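PDB 5TP4: amidase, hydantoinase/carbamoylase family from Burkholderia ambifaria, which is a zinc-dependent amidase of the peptidase M20 family that probably hydrolyses N-carbamoyl-L-amino acids. Local coordinates for the interface of chains A and B. Numbering follows the deposited sequence. Chains: chain A/B, Amidase, hydantoinase/carbamoylase family.

The interface of chains A and B. Residues chain A 223-225, 273-274, 292, 330; chain B 280-282.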
loop_
_atom_site.group_PDB
_atom_site.type_symbol
_atom_site.label_atom_id
_atom_site.label_comp_id
_atom_site.label_asym_id
_atom_site.label_seq_id
_atom_site.Cartn_x
_atom_site.Cartn_y
_atom_site.Cartn_z
ATOM N N TRP A 223 -4.837 10.098 -16.053
ATOM C CA TRP A 223 -4.818 9.255 -14.869
ATOM C C TRP A 223 -4.544 7.836 -15.334
ATOM O O TRP A 223 -5.294 7.296 -16.154
ATOM C CB TRP A 223 -6.149 9.325 -14.110
ATOM C CG TRP A 223 -6.228 10.452 -13.136
ATOM C CD1 TRP A 223 -5.332 11.473 -12.972
ATOM C CD2 TRP A 223 -7.276 10.678 -12.198
ATOM N NE1 TRP A 223 -5.738 12.300 -11.938
ATOM C CE2 TRP A 223 -6.939 11.835 -11.461
ATOM C CE3 TRP A 223 -8.460 10.000 -11.893
ATOM C CZ2 TRP A 223 -7.755 12.335 -10.448
ATOM C CZ3 TRP A 223 -9.265 10.494 -10.887
ATOM C CH2 TRP A 223 -8.913 11.651 -10.180
ATOM N N LEU A 224 -3.482 7.238 -14.798
ATOM C CA LEU A 224 -3.075 5.899 -15.192
ATOM C C LEU A 224 -3.122 4.987 -13.987
ATOM O O LEU A 224 -2.872 5.414 -12.856
ATOM C CB LEU A 224 -1.660 5.880 -15.760
ATOM C CG LEU A 224 -1.318 6.949 -16.807
ATOM C CD1 LEU A 224 0.143 6.798 -17.186
ATOM C CD2 LEU A 224 -2.200 6.814 -18.016
ATOM N N ASP A 225 -3.454 3.733 -14.249
ATOM C CA ASP A 225 -3.343 2.654 -13.281
ATOM C C ASP A 225 -2.189 1.761 -13.699
ATOM O O ASP A 225 -2.160 1.286 -14.833
ATOM C CB ASP A 225 -4.631 1.836 -13.231
ATOM C CG ASP A 225 -5.794 2.625 -12.691
ATOM O OD1 ASP A 225 -5.595 3.395 -11.727
ATOM O OD2 ASP A 225 -6.899 2.465 -13.229
ATOM N N GLY A 273 0.001 9.149 -6.432
ATOM C CA GLY A 273 -0.717 9.481 -5.208
ATOM C C GLY A 273 -1.249 8.293 -4.428
ATOM O O GLY A 273 -1.570 8.429 -3.240
ATOM N N GLN A 274 -1.367 7.133 -5.083
ATOM C CA GLN A 274 -1.821 5.905 -4.449
ATOM C C GLN A 274 -0.840 4.819 -4.841
ATOM O O GLN A 274 -0.386 4.773 -5.994
ATOM C CB GLN A 274 -3.247 5.510 -4.872
ATOM C CG GLN A 274 -4.332 6.562 -4.569
ATOM C CD GLN A 274 -5.707 6.119 -5.010
ATOM O OE1 GLN A 274 -5.843 5.264 -5.882
ATOM N NE2 GLN A 274 -6.738 6.685 -4.398
ATOM N N THR A 292 -0.932 4.491 -8.819
ATOM C CA THR A 292 -1.585 5.362 -9.787
ATOM C C THR A 292 -0.605 6.442 -10.221
ATOM O O THR A 292 0.328 6.790 -9.490
ATOM C CB THR A 292 -2.848 6.019 -9.203
ATOM O OG1 THR A 292 -2.494 6.865 -8.100
ATOM C CG2 THR A 292 -3.873 4.979 -8.786
ATOM N N CYS A 330 -7.297 5.345 -16.961
ATOM C CA CYS A 330 -8.673 5.356 -16.508
ATOM C C CYS A 330 -9.336 6.724 -16.591
ATOM O O CYS A 330 -10.558 6.802 -16.450
ATOM C CB CYS A 330 -8.751 4.833 -15.083
ATOM S SG CYS A 330 -7.745 5.845 -14.082
ATOM N N ALA B 280 -4.563 8.504 0.942
ATOM C CA ALA B 280 -4.091 8.687 -0.429
ATOM C C ALA B 280 -5.219 9.092 -1.375
ATOM O O ALA B 280 -6.360 8.652 -1.225
ATOM C CB ALA B 280 -3.463 7.381 -0.918
ATOM N N SER B 281 -4.883 9.945 -2.342
ATOM C CA SER B 281 -5.780 10.224 -3.451
ATOM C C SER B 281 -4.944 10.436 -4.704
ATOM O O SER B 281 -3.771 10.806 -4.643
ATOM C CB SER B 281 -6.690 11.428 -3.183
ATOM O OG SER B 281 -5.955 12.589 -2.873
ATOM N N ARG B 282 -5.557 10.136 -5.857
ATOM C CA ARG B 282 -4.808 10.143 -7.113
ATOM C C ARG B 282 -4.220 11.506 -7.440
ATOM O O ARG B 282 -3.166 11.589 -8.087
ATOM C CB ARG B 282 -5.710 9.723 -8.270
ATOM C CG ARG B 282 -6.186 8.299 -8.206
ATOM C CD ARG B 282 -7.237 8.093 -9.284
ATOM N NE ARG B 282 -7.591 6.692 -9.410
ATOM C CZ ARG B 282 -6.989 5.846 -10.235
ATOM N NH1 ARG B 282 -5.994 6.269 -11.010
ATOM N NH2 ARG B 282 -7.378 4.577 -10.274
HETATM O O HOH W 1 -1.985 10.878 -2.176
HETATM O O HOH W 2 -1.624 9.454 -8.846
#
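B:Arg282 reaches from a loop of one subunit across the beta-sheet of the other and ends on A:Asp225. In this M20-family amidase the patch is part of a two-fold symmetric interface, so its twin recurs with the chains exchanged. The family commonly dimerises, and the pairing is likely to be the biological one. The A-side floor comes from strands 220-229, 288-297 and 324-333 and the loop with A:Gly273 and A:Gln274.

The arginine chain can be followed outward. B:Arg282 CB faces the benzo ring of A:Trp223, 4.0 Å from CZ2. CG, anti to its own carbonyl carbon (chi1 -66°), turns to the other side and packs against the amide of A:Gln274. B:Arg282 CD lies over the face of the A:Trp223 six-membered ring, 3.7 Å from its centroid and offset toward the rim. This is a CH-pi contact. The chain is extended from CG to NE, which carries the guanidinium past the indole to the aspartate. The methyl CG2 of A:Thr292 sits over one guanidinium face, toward its rim, 3.5 Å from B:Arg282 CZ. A:Cys330 SG lies 3.6 Å from B:Arg282 NH1.

At the tip, NH1 and NH2 both donate to OD1 of A:Asp225, end-on. B:Arg282 NH2 lies 2.6 Å from A:Asp225 OD1, uses its syn lone pair and also forms the salt bridge. This bond is bent to 151° at the hydrogen. B:Arg282 NH1 is farther, 3.0 Å from A:Asp225 OD1, and approaches on the same syn side but tilted out of the carboxylate plane. OD1 lies near the guanidinium plane, but the two flat groups are turned 61° apart. The carboxylate's charge probably helps to hold the arginine tip.

Nearer the backbone, water 2 joins B:Arg282 O to A:Gly273 N and A:Thr292 OG1. Water 1 links A:Gly273 O to the backbone N and O of B:Ser281. The methyl CB of B:Ala280 packs against A:Gln274 CG, 3.8 Å away.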